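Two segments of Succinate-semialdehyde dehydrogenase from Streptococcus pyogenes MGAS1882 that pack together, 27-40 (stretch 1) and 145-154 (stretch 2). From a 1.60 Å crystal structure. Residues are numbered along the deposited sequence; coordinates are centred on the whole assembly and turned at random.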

# COMPACT_ATOMS: atom_id res chain seq x y z
N ASP A 27 -11.54 -22.32 -12.42
CA ASP A 27 -12.85 -21.91 -12.91
C ASP A 27 -13.37 -20.67 -12.18
O ASP A 27 -13.90 -19.74 -12.80
CB ASP A 27 -13.85 -23.06 -12.84
CG ASP A 27 -13.50 -24.20 -13.79
OD1 ASP A 27 -12.66 -23.99 -14.69
OD2 ASP A 27 -14.08 -25.29 -13.64
N VAL A 28 -13.20 -20.65 -10.86
CA VAL A 28 -13.59 -19.49 -10.05
C VAL A 28 -12.81 -18.23 -10.41
O VAL A 28 -13.40 -17.15 -10.53
CB VAL A 28 -13.46 -19.80 -8.53
CG1 VAL A 28 -13.58 -18.53 -7.71
CG2 VAL A 28 -14.53 -20.79 -8.11
N LEU A 29 -11.50 -18.35 -10.61
CA LEU A 29 -10.72 -17.17 -10.99
C LEU A 29 -11.12 -16.63 -12.35
O LEU A 29 -11.21 -15.42 -12.55
CB LEU A 29 -9.22 -17.46 -10.94
CG LEU A 29 -8.65 -17.76 -9.55
CD1 LEU A 29 -7.15 -17.99 -9.65
CD2 LEU A 29 -8.95 -16.63 -8.57
N GLU A 30 -11.39 -17.53 -13.30
CA GLU A 30 -11.81 -17.08 -14.62
C GLU A 30 -13.15 -16.37 -14.55
O GLU A 30 -13.33 -15.31 -15.15
CB GLU A 30 -11.85 -18.24 -15.62
CG GLU A 30 -12.19 -17.81 -17.05
CD GLU A 30 -11.11 -16.94 -17.71
OE1 GLU A 30 -10.06 -16.64 -17.09
OE2 GLU A 30 -11.33 -16.55 -18.88
N ARG A 31 -14.09 -16.94 -13.80
CA ARG A 31 -15.41 -16.33 -13.65
C ARG A 31 -15.28 -14.95 -13.04
O ARG A 31 -15.95 -14.01 -13.45
CB ARG A 31 -16.32 -17.20 -12.78
CG ARG A 31 -17.71 -16.61 -12.57
CD ARG A 31 -18.58 -17.52 -11.71
NE ARG A 31 -18.08 -17.63 -10.34
CZ ARG A 31 -18.61 -18.44 -9.42
NH1 ARG A 31 -19.64 -19.22 -9.73
NH2 ARG A 31 -18.10 -18.49 -8.20
N ALA A 32 -14.41 -14.83 -12.04
CA ALA A 32 -14.21 -13.56 -11.36
C ALA A 32 -13.58 -12.52 -12.30
O ALA A 32 -13.98 -11.35 -12.31
CB ALA A 32 -13.37 -13.75 -10.10
N HIS A 33 -12.61 -12.95 -13.10
CA HIS A 33 -11.95 -12.06 -14.05
C HIS A 33 -12.95 -11.57 -15.09
O HIS A 33 -12.98 -10.38 -15.44
CB HIS A 33 -10.77 -12.77 -14.72
CG HIS A 33 -10.10 -11.94 -15.78
ND1 HIS A 33 -9.42 -10.78 -15.50
CD2 HIS A 33 -10.01 -12.12 -17.12
CE1 HIS A 33 -8.94 -10.27 -16.62
NE2 HIS A 33 -9.28 -11.06 -17.62
N LEU A 34 -13.78 -12.49 -15.60
CA LEU A 34 -14.77 -12.10 -16.59
C LEU A 34 -15.78 -11.12 -16.01
O LEU A 34 -16.25 -10.21 -16.70
CB LEU A 34 -15.47 -13.34 -17.17
CG LEU A 34 -14.57 -14.26 -18.00
CD1 LEU A 34 -15.35 -15.48 -18.49
CD2 LEU A 34 -13.94 -13.53 -19.17
N LEU A 35 -16.11 -11.28 -14.73
CA LEU A 35 -17.04 -10.37 -14.07
C LEU A 35 -16.40 -8.99 -13.91
O LEU A 35 -17.05 -7.97 -14.12
CB LEU A 35 -17.51 -10.94 -12.73
CG LEU A 35 -18.57 -10.14 -11.96
CD1 LEU A 35 -19.83 -9.98 -12.81
CD2 LEU A 35 -18.92 -10.83 -10.66
N TYR A 36 -15.11 -8.97 -13.55
CA TYR A 36 -14.38 -7.71 -13.52
C TYR A 36 -14.47 -7.00 -14.87
O TYR A 36 -14.76 -5.80 -14.94
CB TYR A 36 -12.90 -7.93 -13.14
CG TYR A 36 -12.03 -6.83 -13.68
CD1 TYR A 36 -12.01 -5.59 -13.07
CD2 TYR A 36 -11.27 -7.02 -14.83
CE1 TYR A 36 -11.24 -4.55 -13.57
CE2 TYR A 36 -10.50 -5.98 -15.35
CZ TYR A 36 -10.50 -4.75 -14.71
OH TYR A 36 -9.74 -3.71 -15.20
N LYS A 37 -14.23 -7.74 -15.95
CA LYS A 37 -14.26 -7.16 -17.29
C LYS A 37 -15.66 -6.67 -17.67
O LYS A 37 -15.82 -5.62 -18.29
CB LYS A 37 -13.75 -8.16 -18.33
CG LYS A 37 -12.25 -8.42 -18.29
CD LYS A 37 -11.45 -7.22 -18.79
CE LYS A 37 -9.98 -7.57 -18.98
NZ LYS A 37 -9.19 -6.43 -19.57
N LYS A 38 -16.68 -7.45 -17.32
CA LYS A 38 -18.06 -7.06 -17.56
C LYS A 38 -18.41 -5.74 -16.87
O LYS A 38 -19.04 -4.87 -17.47
CB LYS A 38 -19.02 -8.18 -17.12
CG LYS A 38 -20.50 -7.78 -17.14
CD LYS A 38 -21.38 -8.96 -16.79
CE LYS A 38 -22.85 -8.55 -16.72
NZ LYS A 38 -23.70 -9.76 -16.54
N TRP A 39 -18.00 -5.60 -15.62
CA TRP A 39 -18.30 -4.40 -14.86
C TRP A 39 -17.50 -3.19 -15.35
O TRP A 39 -17.90 -2.05 -15.12
CB TRP A 39 -18.07 -4.65 -13.38
CG TRP A 39 -19.13 -5.49 -12.71
CD1 TRP A 39 -20.39 -5.76 -13.18
CD2 TRP A 39 -19.01 -6.15 -11.45
NE1 TRP A 39 -21.06 -6.56 -12.27
CE2 TRP A 39 -20.24 -6.81 -11.20
CE3 TRP A 39 -17.99 -6.25 -10.50
CZ2 TRP A 39 -20.47 -7.56 -10.04
CZ3 TRP A 39 -18.22 -7.00 -9.35
CH2 TRP A 39 -19.45 -7.64 -9.13
N ARG A 40 -16.37 -3.44 -16.01
CA ARG A 40 -15.61 -2.36 -16.65
C ARG A 40 -16.26 -1.93 -17.97
O ARG A 40 -16.26 -0.74 -18.30
CB ARG A 40 -14.17 -2.79 -16.91
CG ARG A 40 -13.24 -2.59 -15.73
CD ARG A 40 -13.18 -1.13 -15.29
NE ARG A 40 -12.50 -0.28 -16.25
CZ ARG A 40 -11.22 0.09 -16.16
NH1 ARG A 40 -10.48 -0.33 -15.14
NH2 ARG A 40 -10.69 0.87 -17.09
N ASN A 145 -15.02 -3.09 -2.12
CA ASN A 145 -14.58 -3.67 -3.38
C ASN A 145 -15.72 -4.02 -4.32
O ASN A 145 -15.61 -3.84 -5.53
CB ASN A 145 -13.64 -4.86 -3.13
CG ASN A 145 -12.25 -4.42 -2.70
OD1 ASN A 145 -11.50 -3.87 -3.51
ND2 ASN A 145 -11.91 -4.63 -1.43
N PHE A 146 -16.83 -4.50 -3.76
CA PHE A 146 -18.00 -4.81 -4.57
C PHE A 146 -18.52 -3.54 -5.24
O PHE A 146 -18.85 -3.53 -6.43
CB PHE A 146 -19.07 -5.44 -3.68
CG PHE A 146 -20.33 -5.82 -4.41
CD1 PHE A 146 -20.30 -6.72 -5.46
CD2 PHE A 146 -21.55 -5.29 -4.00
CE1 PHE A 146 -21.47 -7.08 -6.12
CE2 PHE A 146 -22.72 -5.64 -4.65
CZ PHE A 146 -22.68 -6.53 -5.71
N ILE A 147 -18.59 -2.45 -4.47
CA ILE A 147 -19.04 -1.17 -5.02
C ILE A 147 -18.17 -0.67 -6.20
O ILE A 147 -18.70 -0.30 -7.24
CB ILE A 147 -19.18 -0.10 -3.92
CG1 ILE A 147 -20.36 -0.44 -3.00
CG2 ILE A 147 -19.35 1.28 -4.52
CD1 ILE A 147 -21.70 -0.56 -3.75
N VAL A 148 -16.84 -0.67 -6.04
CA VAL A 148 -15.99 -0.20 -7.14
C VAL A 148 -16.01 -1.16 -8.33
O VAL A 148 -15.80 -0.75 -9.48
CB VAL A 148 -14.53 0.10 -6.70
CG1 VAL A 148 -13.73 -1.18 -6.57
CG2 VAL A 148 -13.86 1.02 -7.73
N GLY A 149 -16.29 -2.43 -8.07
CA GLY A 149 -16.33 -3.43 -9.13
C GLY A 149 -15.14 -4.38 -9.18
O GLY A 149 -14.79 -4.86 -10.25
N ASN A 150 -14.52 -4.64 -8.04
CA ASN A 150 -13.49 -5.67 -7.93
C ASN A 150 -14.12 -6.94 -7.38
O ASN A 150 -14.46 -6.98 -6.18
CB ASN A 150 -12.39 -5.26 -6.93
CG ASN A 150 -11.52 -4.12 -7.42
OD1 ASN A 150 -11.33 -3.92 -8.61
ND2 ASN A 150 -10.96 -3.37 -6.48
N PRO A 151 -14.30 -7.97 -8.22
CA PRO A 151 -14.78 -9.25 -7.69
C PRO A 151 -13.81 -9.78 -6.63
O PRO A 151 -12.61 -9.46 -6.68
CB PRO A 151 -14.79 -10.17 -8.92
CG PRO A 151 -14.87 -9.23 -10.11
CD PRO A 151 -14.00 -8.06 -9.67
N MET A 152 -14.30 -10.55 -5.67
CA MET A 152 -13.48 -10.99 -4.55
C MET A 152 -13.46 -12.51 -4.44
O MET A 152 -14.47 -13.19 -4.71
CB MET A 152 -14.01 -10.36 -3.26
CG MET A 152 -13.34 -10.79 -1.97
SD MET A 152 -13.74 -9.65 -0.62
CE MET A 152 -12.77 -8.24 -1.14
N VAL A 153 -12.31 -13.06 -4.07
CA VAL A 153 -12.24 -14.46 -3.66
C VAL A 153 -11.74 -14.46 -2.23
O VAL A 153 -10.89 -13.65 -1.85
CB VAL A 153 -11.35 -15.32 -4.61
CG1 VAL A 153 -11.98 -15.38 -6.00
CG2 VAL A 153 -9.93 -14.77 -4.69
N LEU A 154 -12.32 -15.36 -1.43
CA LEU A 154 -12.13 -15.35 0.02
C LEU A 154 -11.48 -16.62 0.54
O LEU A 154 -11.98 -17.72 0.31
CB LEU A 154 -13.49 -15.19 0.70
CG LEU A 154 -13.52 -15.42 2.22
CD1 LEU A 154 -12.73 -14.32 2.93
CD2 LEU A 154 -14.96 -15.47 2.71
O HOH W 1 -14.94 -3.92 -12.85
O HOH W 2 -15.99 -1.19 -12.93

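Pro151 lies so close against the helix of residues 27-40 that its CG sits 3.2 Å from the carbonyl O of Ala32 and 3.5 Å from the backbone N of Tyr36. That N and O are already joined to each other by a helical hydrogen bond, so the imino ring rests on a satisfied stretch of backbone. Ala32 CB meets Pro151 CB at 4.0 Å. Tyr36 CB packs against Pro151 CD at 3.6 Å, and Leu35 CB and Trp39 CZ3 each come within 4.1 Å of Pro151 CG.

From Gly149 to Val153 the second stretch runs antiparallel to the helix: Val153 lies nearest Leu29, Pro151 nearest Ala32, Asn150 nearest Tyr36 and Gly149 nearest Trp39. Its own helix ends at Val148, and Gly149 follows with a positive phi of 106°. At these angles a CB would jam against the carbonyl O of Val148, which calls for glycine. The turn is secured by backbone hydrogen bonds from Gly149 N and Asn150 N to Asn145 O (3.0 and 2.9 Å), and by a nearly linear hydrogen bond from Asn150 ND2 to Asn145 OD1 (3.1 Å).

Before the turn, in the second stretch's helix, Phe146 CE1 meets Trp39 CH2 at 3.7 Å; the two six-membered rings meet obliquely, their planes at 73°. The edges of the Trp39 and Tyr36 rings both face Gly149 O, with Trp39 CE3 at 3.5 Å and Tyr36 CD1 at 4.0 Å. At the other end, Val153 CG1 packs against Val28 CG1 (3.9 Å) and Leu29 CD2 (4.2 Å), a purely apolar contact.

No direct hydrogen bond crosses the interface, which buries 447 Å² in all. Water 1 lies between the two backbones, 2.8 Å from Tyr36 O and 2.8 Å from Gly149 O, placed to donate to either carbonyl.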